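Local coordinates for putative ABC-transporter ATP-binding protein (Alicyclobacillus acidocaldarius, PDB 1Z47), which probably binds and hydrolyses ATP as the ATPase subunit of a putative sulfate ABC transporter, at residues I15-V20 / G70-G75; F36-G41 / T198-T203; E40-G45 / V212-L217. All coordinates share one frame; numbering follows the deposited sequence.

All three contacts lie in the ABC nucleotide-binding domain, each joining a strand near the N-terminus to residues at least 50 positions further on. First segments come in the order 15-20, 36-41, 40-45; those of contact 1 alternate along the chain with those of contacts 2 and 3. Contact 1 pairs strands 15-22 and 69-74 in the antiparallel sheet. Contact 2, centred about 12 Å away, crosses from neighbouring strand 34-38 to strand 198-203 of the mixed sheet. Contact 3 shares Glu40 and Gly41 with it and joins strands 43-47 and 215-220 of the mixed sheet, which carries a probable P-loop; its centre is about 5 Å from contact 2's and 17 Å from contact 1's.

Contact 1. Residues I15-V20 / G70-G75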
ATOM      1  N   ILE B  15      26.357   4.964  11.359  1.00 49.18           N
ATOM      2  CA  ILE B  15      25.630   6.145  11.828  1.00 46.11           C
ATOM      3  C   ILE B  15      25.234   6.049  13.297  1.00 43.49           C
ATOM      4  O   ILE B  15      24.840   4.982  13.777  1.00 45.65           O
ATOM      5  CB  ILE B  15      24.324   6.384  11.012  1.00 44.33           C
ATOM      6  CG1 ILE B  15      24.608   6.297   9.507  1.00 46.69           C
ATOM      7  CG2 ILE B  15      23.767   7.763  11.340  1.00 38.42           C
ATOM      8  CD1 ILE B  15      23.378   6.551   8.633  1.00 38.95           C
ATOM      9  N   GLU B  16      25.334   7.163  14.014  1.00 44.88           N
ATOM     10  CA  GLU B  16      24.956   7.149  15.421  1.00 44.86           C
ATOM     11  C   GLU B  16      24.431   8.478  15.913  1.00 41.63           C
ATOM     12  O   GLU B  16      24.963   9.549  15.598  1.00 43.51           O
ATOM     13  CB  GLU B  16      26.128   6.697  16.312  1.00 51.31           C
ATOM     14  CG  GLU B  16      25.756   6.630  17.807  1.00 56.60           C
ATOM     15  CD  GLU B  16      26.815   5.947  18.679  1.00 61.91           C
ATOM     16  OE1 GLU B  16      26.585   5.841  19.906  1.00 64.04           O
ATOM     17  OE2 GLU B  16      27.867   5.514  18.150  1.00 58.74           O
ATOM     18  N   PHE B  17      23.339   8.410  16.661  1.00 40.04           N
ATOM     19  CA  PHE B  17      22.771   9.613  17.241  1.00 43.06           C
ATOM     20  C   PHE B  17      23.065   9.532  18.739  1.00 41.31           C
ATOM     21  O   PHE B  17      22.881   8.486  19.353  1.00 40.43           O
ATOM     22  CB  PHE B  17      21.246   9.684  17.011  1.00 49.07           C
ATOM     23  CG  PHE B  17      20.852  10.377  15.726  1.00 47.77           C
ATOM     24  CD1 PHE B  17      19.671  11.117  15.657  1.00 48.59           C
ATOM     25  CD2 PHE B  17      21.650  10.280  14.587  1.00 47.89           C
ATOM     26  CE1 PHE B  17      19.288  11.752  14.471  1.00 48.12           C
ATOM     27  CE2 PHE B  17      21.276  10.910  13.397  1.00 50.03           C
ATOM     28  CZ  PHE B  17      20.095  11.646  13.339  1.00 47.46           C
ATOM     29  N   VAL B  18      23.525  10.636  19.308  1.00 44.16           N
ATOM     30  CA  VAL B  18      23.835  10.687  20.736  1.00 46.63           C
ATOM     31  C   VAL B  18      22.973  11.757  21.383  1.00 43.94           C
ATOM     32  O   VAL B  18      23.235  12.955  21.228  1.00 47.30           O
ATOM     33  CB  VAL B  18      25.329  11.022  20.976  1.00 45.09           C
ATOM     34  CG1 VAL B  18      25.615  11.104  22.485  1.00 46.24           C
ATOM     35  CG2 VAL B  18      26.199   9.962  20.333  1.00 38.18           C
ATOM     36  N   GLY B  19      21.932  11.315  22.084  1.00 45.14           N
ATOM     37  CA  GLY B  19      21.036  12.238  22.759  1.00 46.96           C
ATOM     38  C   GLY B  19      20.641  13.406  21.878  1.00 49.81           C
ATOM     39  O   GLY B  19      20.678  14.559  22.304  1.00 47.78           O
ATOM     40  N   VAL B  20      20.259  13.098  20.641  1.00 50.38           N
ATOM     41  CA  VAL B  20      19.872  14.121  19.687  1.00 49.92           C
ATOM     42  C   VAL B  20      18.482  14.642  19.998  1.00 52.17           C
ATOM     43  O   VAL B  20      17.535  13.876  20.205  1.00 53.13           O
ATOM     44  CB  VAL B  20      19.914  13.575  18.251  1.00 51.26           C
ATOM     45  CG1 VAL B  20      19.443  14.642  17.283  1.00 50.18           C
ATOM     46  CG2 VAL B  20      21.341  13.112  17.916  1.00 50.08           C
ATOM     47  N   GLY B  70      22.740  17.052  21.672  1.00 58.37           N
ATOM     48  CA  GLY B  70      23.120  15.737  21.194  1.00 55.91           C
ATOM     49  C   GLY B  70      23.975  15.849  19.955  1.00 53.07           C
ATOM     50  O   GLY B  70      24.138  16.933  19.402  1.00 52.42           O
ATOM     51  N   ASP B  71      24.534  14.735  19.507  1.00 54.58           N
ATOM     52  CA  ASP B  71      25.384  14.770  18.327  1.00 54.80           C
ATOM     53  C   ASP B  71      25.119  13.624  17.361  1.00 52.76           C
ATOM     54  O   ASP B  71      24.562  12.594  17.737  1.00 49.83           O
ATOM     55  CB  ASP B  71      26.867  14.752  18.734  1.00 57.35           C
ATOM     56  CG  ASP B  71      27.291  16.012  19.484  1.00 60.10           C
ATOM     57  OD1 ASP B  71      27.240  16.016  20.733  1.00 56.43           O
ATOM     58  OD2 ASP B  71      27.666  17.006  18.815  1.00 63.67           O
ATOM     59  N   VAL B  72      25.536  13.817  16.112  1.00 55.72           N
ATOM     60  CA  VAL B  72      25.372  12.808  15.074  1.00 56.01           C
ATOM     61  C   VAL B  72      26.733  12.362  14.557  1.00 56.65           C
ATOM     62  O   VAL B  72      27.565  13.180  14.172  1.00 55.14           O
ATOM     63  CB  VAL B  72      24.532  13.336  13.887  1.00 57.41           C
ATOM     64  CG1 VAL B  72      25.046  14.697  13.444  1.00 55.13           C
ATOM     65  CG2 VAL B  72      24.589  12.332  12.731  1.00 55.49           C
ATOM     66  N   TRP B  73      26.940  11.055  14.543  1.00 57.92           N
ATOM     67  CA  TRP B  73      28.191  10.485  14.092  1.00 58.62           C
ATOM     68  C   TRP B  73      28.003   9.631  12.856  1.00 60.30           C
ATOM     69  O   TRP B  73      26.984   8.956  12.704  1.00 60.64           O
ATOM     70  CB  TRP B  73      28.785   9.627  15.203  1.00 63.78           C
ATOM     71  CG  TRP B  73      29.265  10.412  16.358  1.00 68.35           C
ATOM     72  CD1 TRP B  73      28.541  11.275  17.129  1.00 70.15           C
ATOM     73  CD2 TRP B  73      30.597  10.440  16.859  1.00 70.46           C
ATOM     74  NE1 TRP B  73      29.348  11.845  18.086  1.00 72.78           N
ATOM     75  CE2 TRP B  73      30.617  11.348  17.942  1.00 72.89           C
ATOM     76  CE3 TRP B  73      31.782   9.783  16.498  1.00 71.25           C
ATOM     77  CZ2 TRP B  73      31.778  11.619  18.668  1.00 74.17           C
ATOM     78  CZ3 TRP B  73      32.935  10.051  17.219  1.00 73.85           C
ATOM     79  CH2 TRP B  73      32.924  10.963  18.293  1.00 74.14           C
ATOM     80  N   ILE B  74      29.005   9.658  11.984  1.00 59.93           N
ATOM     81  CA  ILE B  74      29.000   8.879  10.758  1.00 59.46           C
ATOM     82  C   ILE B  74      30.415   8.353  10.527  1.00 61.98           C
ATOM     83  O   ILE B  74      31.353   9.131  10.370  1.00 62.56           O
ATOM     84  CB  ILE B  74      28.564   9.730   9.534  1.00 54.84           C
ATOM     85  CG1 ILE B  74      27.099  10.162   9.689  1.00 55.99           C
ATOM     86  CG2 ILE B  74      28.708   8.912   8.264  1.00 52.52           C
ATOM     87  CD1 ILE B  74      26.571  11.056   8.565  1.00 44.58           C
ATOM     88  N   GLY B  75      30.555   7.030  10.512  1.00 63.80           N
ATOM     89  CA  GLY B  75      31.858   6.425  10.314  1.00 69.73           C
ATOM     90  C   GLY B  75      32.787   6.762  11.469  1.00 73.94           C
ATOM     91  O   GLY B  75      33.995   6.942  11.282  1.00 74.23           O
TER
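The Phe17 ring has Val72 beside it, both side chains pointing the same way, with CE2 of Phe17 3.7 Å from CG2 of Val72 in an oblique approach. Phe36 stacks on this ring, and helix 54-62 packs against it through Ile57, Leu60 and Ile61. On the other side of the sheet the indole of Trp73 has the carbonyl O of Glu16 at its edge, while CG2 of Val18 comes obliquely to within 4.2 Å of its CD1. The two strands belong to the antiparallel beta sheet of the ABC nucleotide-binding domain, next to helix 54-62. Ile15, Phe17, Val72 and Ile74 share one face; Ile15 and Phe17 reach the helix, and Ile74, like Ile15, touches Val166 of strand 166-170. Trp73 N gives a nearly straight bond of 2.7 Å to Glu16 O, in the carbonyl plane, whereas Glu16 N, 2.8 Å from Trp73 O, sits above that carbonyl's plane. Val18 N reaches Asp71 O at 2.7 Å, nearly along the C=O axis. Beyond the ladder, Gly19 and Val20 form a G1 bulge opposite Val34, and CG2 of Val20 lies 3.3 Å from Asp71 O. The carboxylate of Asp71 bonds through OD2 to Thr80 OG1.

Contact 2. Residues F36-G41 / T198-T203; sequences FQIREG and TSVFVT
Ile38 reaches over the start of strand 198-203 with both branches, crossing Thr198 and Val200 obliquely. Its CG1 branch stands anti to the carbonyl carbon (chi1 -71°) and runs on extended, so that Ile38 CD1 comes to 4.0 Å from CG2 of Val200. The other branch, Ile38 CG2, is anti to the backbone N and meets the methyl CG2 of Thr198, also at 4.0 Å. Thr198 thus splits its two branches between different tasks. The methyl Thr198 CG2 turns to Ile38 and lies 3.9 Å from the carbonyl O of Arg39, while OG1, placed beside its own backbone N by a chi1 of -62°, accepts the amide of Gly41. That bond, from Gly41 N to Thr198 OG1, measures 3.1 Å and is nearly straight, at 164°. OG1 also bonds to Thr14 OG1, so two bonds, from Gly41 N and with Thr14 OG1, hold this oxygen in place.

This is where the antiparallel sheet of the ABC nucleotide-binding domain meets the mixed sheet: strand 34-38 ends at Ile38, and the turn through Arg39, Glu40 and Gly41 carries the chain into strand 43-47, the neighbour of 198-203. Gly41 has a positive phi, a backbone shape that favours glycine, and its amide is the donor to Thr198. Ile15 touches both Ile38 and Val200, extending the apolar layer between the sheets, and Leu58 of helix 54-62 packs on Val200.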
ATOM      1  N   PHE B  36      20.744   5.921  18.814  1.00 44.78           N
ATOM      2  CA  PHE B  36      20.703   4.623  18.163  1.00 43.41           C
ATOM      3  C   PHE B  36      21.991   4.442  17.396  1.00 44.78           C
ATOM      4  O   PHE B  36      22.713   5.399  17.134  1.00 42.48           O
ATOM      5  CB  PHE B  36      19.502   4.513  17.197  1.00 44.42           C
ATOM      6  CG  PHE B  36      19.452   5.596  16.145  1.00 44.15           C
ATOM      7  CD1 PHE B  36      20.316   5.571  15.053  1.00 45.82           C
ATOM      8  CD2 PHE B  36      18.554   6.657  16.261  1.00 43.35           C
ATOM      9  CE1 PHE B  36      20.288   6.588  14.089  1.00 43.07           C
ATOM     10  CE2 PHE B  36      18.514   7.681  15.305  1.00 43.89           C
ATOM     11  CZ  PHE B  36      19.386   7.646  14.214  1.00 42.52           C
ATOM     12  N   GLN B  37      22.273   3.205  17.033  1.00 49.91           N
ATOM     13  CA  GLN B  37      23.472   2.915  16.276  1.00 53.87           C
ATOM     14  C   GLN B  37      23.095   2.054  15.087  1.00 52.22           C
ATOM     15  O   GLN B  37      22.554   0.956  15.258  1.00 53.21           O
ATOM     16  CB  GLN B  37      24.480   2.154  17.133  1.00 56.98           C
ATOM     17  CG  GLN B  37      24.755   2.759  18.498  1.00 60.87           C
ATOM     18  CD  GLN B  37      25.926   2.078  19.185  1.00 64.32           C
ATOM     19  OE1 GLN B  37      27.087   2.334  18.855  1.00 63.74           O
ATOM     20  NE2 GLN B  37      25.629   1.192  20.128  1.00 65.92           N
ATOM     21  N   ILE B  38      23.379   2.550  13.888  1.00 51.37           N
ATOM     22  CA  ILE B  38      23.097   1.795  12.671  1.00 49.79           C
ATOM     23  C   ILE B  38      24.406   1.146  12.201  1.00 50.76           C
ATOM     24  O   ILE B  38      25.444   1.809  12.126  1.00 47.00           O
ATOM     25  CB  ILE B  38      22.520   2.724  11.573  1.00 49.38           C
ATOM     26  CG1 ILE B  38      21.095   3.151  11.966  1.00 49.01           C
ATOM     27  CG2 ILE B  38      22.501   2.014  10.235  1.00 44.02           C
ATOM     28  CD1 ILE B  38      20.463   4.170  11.021  1.00 45.50           C
ATOM     29  N   ARG B  39      24.345  -0.148  11.898  1.00 52.96           N
ATOM     30  CA  ARG B  39      25.514  -0.906  11.448  1.00 53.66           C
ATOM     31  C   ARG B  39      25.943  -0.616   9.999  1.00 55.57           C
ATOM     32  O   ARG B  39      25.139  -0.195   9.151  1.00 49.15           O
ATOM     33  CB  ARG B  39      25.243  -2.406  11.602  1.00 57.40           C
ATOM     34  CG  ARG B  39      24.633  -2.798  12.951  1.00 60.69           C
ATOM     35  CD  ARG B  39      24.443  -4.308  13.074  1.00 67.52           C
ATOM     36  NE  ARG B  39      25.690  -4.989  13.430  1.00 75.63           N
ATOM     37  CZ  ARG B  39      25.850  -6.310  13.453  1.00 77.49           C
ATOM     38  NH1 ARG B  39      27.023  -6.826  13.791  1.00 78.78           N
ATOM     39  NH2 ARG B  39      24.846  -7.119  13.129  1.00 81.85           N
ATOM     40  N   GLU B  40      27.223  -0.847   9.715  1.00 54.24           N
ATOM     41  CA  GLU B  40      27.743  -0.620   8.371  1.00 53.36           C
ATOM     42  C   GLU B  40      27.104  -1.582   7.361  1.00 50.43           C
ATOM     43  O   GLU B  40      26.966  -2.792   7.618  1.00 43.31           O
ATOM     44  CB  GLU B  40      29.280  -0.762   8.366  1.00 59.98           C
ATOM     45  CG  GLU B  40      30.001   0.344   9.162  1.00 65.09           C
ATOM     46  CD  GLU B  40      31.533   0.231   9.150  1.00 71.93           C
ATOM     47  OE1 GLU B  40      32.156   0.400   8.073  1.00 71.50           O
ATOM     48  OE2 GLU B  40      32.118  -0.019  10.228  1.00 72.93           O
ATOM     49  N   GLY B  41      26.693  -1.029   6.217  1.00 52.23           N
ATOM     50  CA  GLY B  41      26.087  -1.841   5.175  1.00 49.50           C
ATOM     51  C   GLY B  41      24.657  -2.245   5.484  1.00 50.57           C
ATOM     52  O   GLY B  41      24.062  -3.080   4.801  1.00 52.42           O
ATOM     53  N   THR B 198      25.475   1.944   3.274  1.00 46.99           N
ATOM     54  CA  THR B 198      24.614   2.019   4.460  1.00 44.34           C
ATOM     55  C   THR B 198      23.409   2.851   3.995  1.00 43.34           C
ATOM     56  O   THR B 198      23.580   3.966   3.508  1.00 37.36           O
ATOM     57  CB  THR B 198      25.320   2.766   5.623  1.00 47.59           C
ATOM     58  OG1 THR B 198      26.502   2.048   6.008  1.00 46.79           O
ATOM     59  CG2 THR B 198      24.379   2.899   6.836  1.00 45.11           C
ATOM     60  N   SER B 199      22.197   2.329   4.150  1.00 37.19           N
ATOM     61  CA  SER B 199      21.030   3.062   3.674  1.00 41.63           C
ATOM     62  C   SER B 199      19.932   3.264   4.723  1.00 34.25           C
ATOM     63  O   SER B 199      19.659   2.371   5.521  1.00 40.08           O
ATOM     64  CB  SER B 199      20.435   2.325   2.469  1.00 43.33           C
ATOM     65  OG  SER B 199      21.345   2.249   1.386  1.00 43.00           O
ATOM     66  N   VAL B 200      19.313   4.438   4.698  1.00 38.46           N
ATOM     67  CA  VAL B 200      18.229   4.774   5.625  1.00 33.80           C
ATOM     68  C   VAL B 200      17.084   5.361   4.785  1.00 35.17           C
ATOM     69  O   VAL B 200      17.313   6.238   3.949  1.00 31.58           O
ATOM     70  CB  VAL B 200      18.642   5.860   6.652  1.00 31.09           C
ATOM     71  CG1 VAL B 200      17.580   5.952   7.771  1.00 34.20           C
ATOM     72  CG2 VAL B 200      20.009   5.538   7.262  1.00 33.79           C
ATOM     73  N   PHE B 201      15.855   4.900   5.013  1.00 32.55           N
ATOM     74  CA  PHE B 201      14.736   5.443   4.246  1.00 33.18           C
ATOM     75  C   PHE B 201      13.587   5.751   5.198  1.00 34.17           C
ATOM     76  O   PHE B 201      13.483   5.162   6.268  1.00 34.94           O
ATOM     77  CB  PHE B 201      14.306   4.461   3.146  1.00 29.75           C
ATOM     78  CG  PHE B 201      13.738   3.167   3.655  1.00 35.15           C
ATOM     79  CD1 PHE B 201      12.355   2.999   3.800  1.00 31.66           C
ATOM     80  CD2 PHE B 201      14.581   2.094   3.951  1.00 29.34           C
ATOM     81  CE1 PHE B 201      11.833   1.780   4.224  1.00 35.17           C
ATOM     82  CE2 PHE B 201      14.082   0.875   4.377  1.00 36.21           C
ATOM     83  CZ  PHE B 201      12.698   0.706   4.516  1.00 40.62           C
ATOM     84  N   VAL B 202      12.750   6.697   4.803  1.00 31.27           N
ATOM     85  CA  VAL B 202      11.614   7.131   5.611  1.00 34.27           C
ATOM     86  C   VAL B 202      10.350   6.482   5.069  1.00 34.38           C
ATOM     87  O   VAL B 202      10.196   6.341   3.853  1.00 30.01           O
ATOM     88  CB  VAL B 202      11.488   8.677   5.542  1.00 31.95           C
ATOM     89  CG1 VAL B 202      10.090   9.129   5.961  1.00 37.14           C
ATOM     90  CG2 VAL B 202      12.568   9.327   6.453  1.00 34.97           C
ATOM     91  N   THR B 203       9.448   6.079   5.960  1.00 36.14           N
ATOM     92  CA  THR B 203       8.206   5.459   5.507  1.00 35.44           C
ATOM     93  C   THR B 203       7.104   5.410   6.575  1.00 34.13           C
ATOM     94  O   THR B 203       7.370   5.291   7.771  1.00 32.85           O
ATOM     95  CB  THR B 203       8.471   4.023   4.982  1.00 40.35           C
ATOM     96  OG1 THR B 203       7.271   3.490   4.416  1.00 35.81           O
ATOM     97  CG2 THR B 203       8.934   3.123   6.091  1.00 39.60           C
TER

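Contact 3. Residues E40-G45 / V212-L217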
ATOM      1  N   GLU B  40      27.223  -0.847   9.715  1.00 54.24           N
ATOM      2  CA  GLU B  40      27.743  -0.620   8.371  1.00 53.36           C
ATOM      3  C   GLU B  40      27.104  -1.582   7.361  1.00 50.43           C
ATOM      4  O   GLU B  40      26.966  -2.792   7.618  1.00 43.31           O
ATOM      5  CB  GLU B  40      29.280  -0.762   8.366  1.00 59.98           C
ATOM      6  CG  GLU B  40      30.001   0.344   9.162  1.00 65.09           C
ATOM      7  CD  GLU B  40      31.533   0.231   9.150  1.00 71.93           C
ATOM      8  OE1 GLU B  40      32.156   0.400   8.073  1.00 71.50           O
ATOM      9  OE2 GLU B  40      32.118  -0.019  10.228  1.00 72.93           O
ATOM     10  N   GLY B  41      26.693  -1.029   6.217  1.00 52.23           N
ATOM     11  CA  GLY B  41      26.087  -1.841   5.175  1.00 49.50           C
ATOM     12  C   GLY B  41      24.657  -2.245   5.484  1.00 50.57           C
ATOM     13  O   GLY B  41      24.062  -3.080   4.801  1.00 52.42           O
ATOM     14  N   GLU B  42      24.088  -1.651   6.519  1.00 45.88           N
ATOM     15  CA  GLU B  42      22.724  -2.005   6.880  1.00 45.60           C
ATOM     16  C   GLU B  42      21.733  -1.090   6.167  1.00 39.80           C
ATOM     17  O   GLU B  42      22.063   0.049   5.834  1.00 34.10           O
ATOM     18  CB  GLU B  42      22.537  -1.864   8.396  1.00 46.36           C
ATOM     19  CG  GLU B  42      21.332  -2.576   8.928  1.00 47.84           C
ATOM     20  CD  GLU B  42      21.202  -2.479  10.441  1.00 47.23           C
ATOM     21  OE1 GLU B  42      20.507  -3.345  11.008  1.00 47.95           O
ATOM     22  OE2 GLU B  42      21.778  -1.544  11.051  1.00 44.99           O
ATOM     23  N   MET B  43      20.527  -1.595   5.931  1.00 38.04           N
ATOM     24  CA  MET B  43      19.482  -0.776   5.326  1.00 39.58           C
ATOM     25  C   MET B  43      18.447  -0.557   6.436  1.00 32.51           C
ATOM     26  O   MET B  43      17.779  -1.499   6.826  1.00 35.01           O
ATOM     27  CB  MET B  43      18.816  -1.508   4.164  1.00 43.54           C
ATOM     28  CG  MET B  43      17.612  -0.763   3.592  1.00 50.49           C
ATOM     29  SD  MET B  43      17.328  -1.243   1.894  1.00 63.46           S
ATOM     30  CE  MET B  43      17.972   0.205   1.051  1.00 62.48           C
ATOM     31  N   VAL B  44      18.317   0.666   6.936  1.00 33.73           N
ATOM     32  CA  VAL B  44      17.345   0.907   8.017  1.00 35.00           C
ATOM     33  C   VAL B  44      16.126   1.716   7.588  1.00 35.02           C
ATOM     34  O   VAL B  44      16.262   2.730   6.903  1.00 34.40           O
ATOM     35  CB  VAL B  44      18.001   1.648   9.203  1.00 35.77           C
ATOM     36  CG1 VAL B  44      16.922   2.175  10.182  1.00 29.51           C
ATOM     37  CG2 VAL B  44      18.978   0.703   9.921  1.00 33.24           C
ATOM     38  N   GLY B  45      14.947   1.265   8.010  1.00 32.55           N
ATOM     39  CA  GLY B  45      13.727   1.988   7.704  1.00 34.64           C
ATOM     40  C   GLY B  45      13.281   2.803   8.917  1.00 32.47           C
ATOM     41  O   GLY B  45      13.187   2.285  10.035  1.00 34.95           O
ATOM     42  N   VAL B 212      11.748  -4.493   2.965  1.00 38.57           N
ATOM     43  CA  VAL B 212      13.111  -4.190   2.565  1.00 40.71           C
ATOM     44  C   VAL B 212      14.134  -3.888   3.644  1.00 39.47           C
ATOM     45  O   VAL B 212      15.321  -3.980   3.375  1.00 38.59           O
ATOM     46  CB  VAL B 212      13.143  -3.022   1.534  1.00 42.24           C
ATOM     47  CG1 VAL B 212      12.244  -3.344   0.335  1.00 45.85           C
ATOM     48  CG2 VAL B 212      12.705  -1.749   2.182  1.00 36.66           C
ATOM     49  N   ALA B 213      13.704  -3.559   4.858  1.00 37.57           N
ATOM     50  CA  ALA B 213      14.687  -3.211   5.894  1.00 36.57           C
ATOM     51  C   ALA B 213      15.339  -4.366   6.651  1.00 33.14           C
ATOM     52  O   ALA B 213      14.719  -5.416   6.879  1.00 34.94           O
ATOM     53  CB  ALA B 213      14.060  -2.242   6.887  1.00 36.26           C
ATOM     54  N   ASP B 214      16.604  -4.164   7.023  1.00 37.82           N
ATOM     55  CA  ASP B 214      17.338  -5.145   7.829  1.00 33.81           C
ATOM     56  C   ASP B 214      16.790  -4.984   9.250  1.00 33.11           C
ATOM     57  O   ASP B 214      16.484  -5.970   9.921  1.00 41.32           O
ATOM     58  CB  ASP B 214      18.834  -4.854   7.777  1.00 39.11           C
ATOM     59  CG  ASP B 214      19.417  -5.111   6.395  1.00 32.04           C
ATOM     60  OD1 ASP B 214      20.111  -4.228   5.866  1.00 40.56           O
ATOM     61  OD2 ASP B 214      19.172  -6.205   5.870  1.00 36.68           O
ATOM     62  N   ARG B 215      16.676  -3.737   9.687  1.00 32.82           N
ATOM     63  CA  ARG B 215      16.086  -3.399  10.988  1.00 38.26           C
ATOM     64  C   ARG B 215      15.211  -2.153  10.846  1.00 37.42           C
ATOM     65  O   ARG B 215      15.463  -1.265  10.023  1.00 34.43           O
ATOM     66  CB  ARG B 215      17.142  -3.156  12.079  1.00 34.88           C
ATOM     67  CG  ARG B 215      17.794  -4.453  12.593  1.00 40.86           C
ATOM     68  CD  ARG B 215      18.620  -4.183  13.825  1.00 43.99           C
ATOM     69  NE  ARG B 215      19.702  -3.251  13.538  1.00 42.35           N
ATOM     70  CZ  ARG B 215      20.342  -2.547  14.456  1.00 46.19           C
ATOM     71  NH1 ARG B 215      19.998  -2.664  15.741  1.00 45.15           N
ATOM     72  NH2 ARG B 215      21.332  -1.742  14.094  1.00 40.98           N
ATOM     73  N   VAL B 216      14.196  -2.086  11.687  1.00 39.51           N
ATOM     74  CA  VAL B 216      13.235  -0.995  11.649  1.00 38.40           C
ATOM     75  C   VAL B 216      13.274  -0.156  12.913  1.00 37.69           C
ATOM     76  O   VAL B 216      13.259  -0.698  14.028  1.00 40.06           O
ATOM     77  CB  VAL B 216      11.814  -1.580  11.495  1.00 39.72           C
ATOM     78  CG1 VAL B 216      10.770  -0.464  11.389  1.00 37.83           C
ATOM     79  CG2 VAL B 216      11.777  -2.486  10.270  1.00 43.22           C
ATOM     80  N   LEU B 217      13.338   1.159  12.728  1.00 33.20           N
ATOM     81  CA  LEU B 217      13.315   2.097  13.825  1.00 34.96           C
ATOM     82  C   LEU B 217      11.878   2.678  13.893  1.00 35.91           C
ATOM     83  O   LEU B 217      11.492   3.521  13.079  1.00 36.35           O
ATOM     84  CB  LEU B 217      14.324   3.219  13.587  1.00 36.51           C
ATOM     85  CG  LEU B 217      14.514   4.110  14.810  1.00 39.80           C
ATOM     86  CD1 LEU B 217      15.392   3.368  15.813  1.00 44.13           C
ATOM     87  CD2 LEU B 217      15.164   5.416  14.425  1.00 43.57           C
TER
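Glu42 sends an extended side chain, CG anti to the backbone N (chi1 -163°), across Arg215 at about a right angle. Arg215 bends at chi3 (-61°) and presents its guanidinium edge, nearly coplanar with the carboxylate. The result is a side-on bidentate salt bridge: NE of Arg215 lies 2.7 Å from Glu42 OE1 and NH2 lies 3.1 Å from OE2, each oxygen using its syn lone pair. Glu42 OE2 also accepts Arg39 N, and Arg215 NH2 also bonds Gln37 O. An alanine here in place of Glu42 would remove the carboxylate with its two bonds to Arg215 and the one from Arg39 N, and would probably leave the guanidinium less firmly oriented. Asp214 (chi1 -68°) runs antiparallel alongside Glu42, its CB against Glu42 CG, and takes Met43 N on the anti lone pair of OD1 at 2.7 Å. Asp214 N answers with a bond of 2.9 Å to Met43 O. Further on, strands 43-47 and 215-220 pair in parallel as neighbours in the mixed sheet, Gly45 N bonding Arg215 O and Leu217 N bonding Gly45 O. Glu42 is likely to stay ionised although buried, and Asp214 likewise with Arg189 paired to its OD2, their like charges each being offset by an arginine.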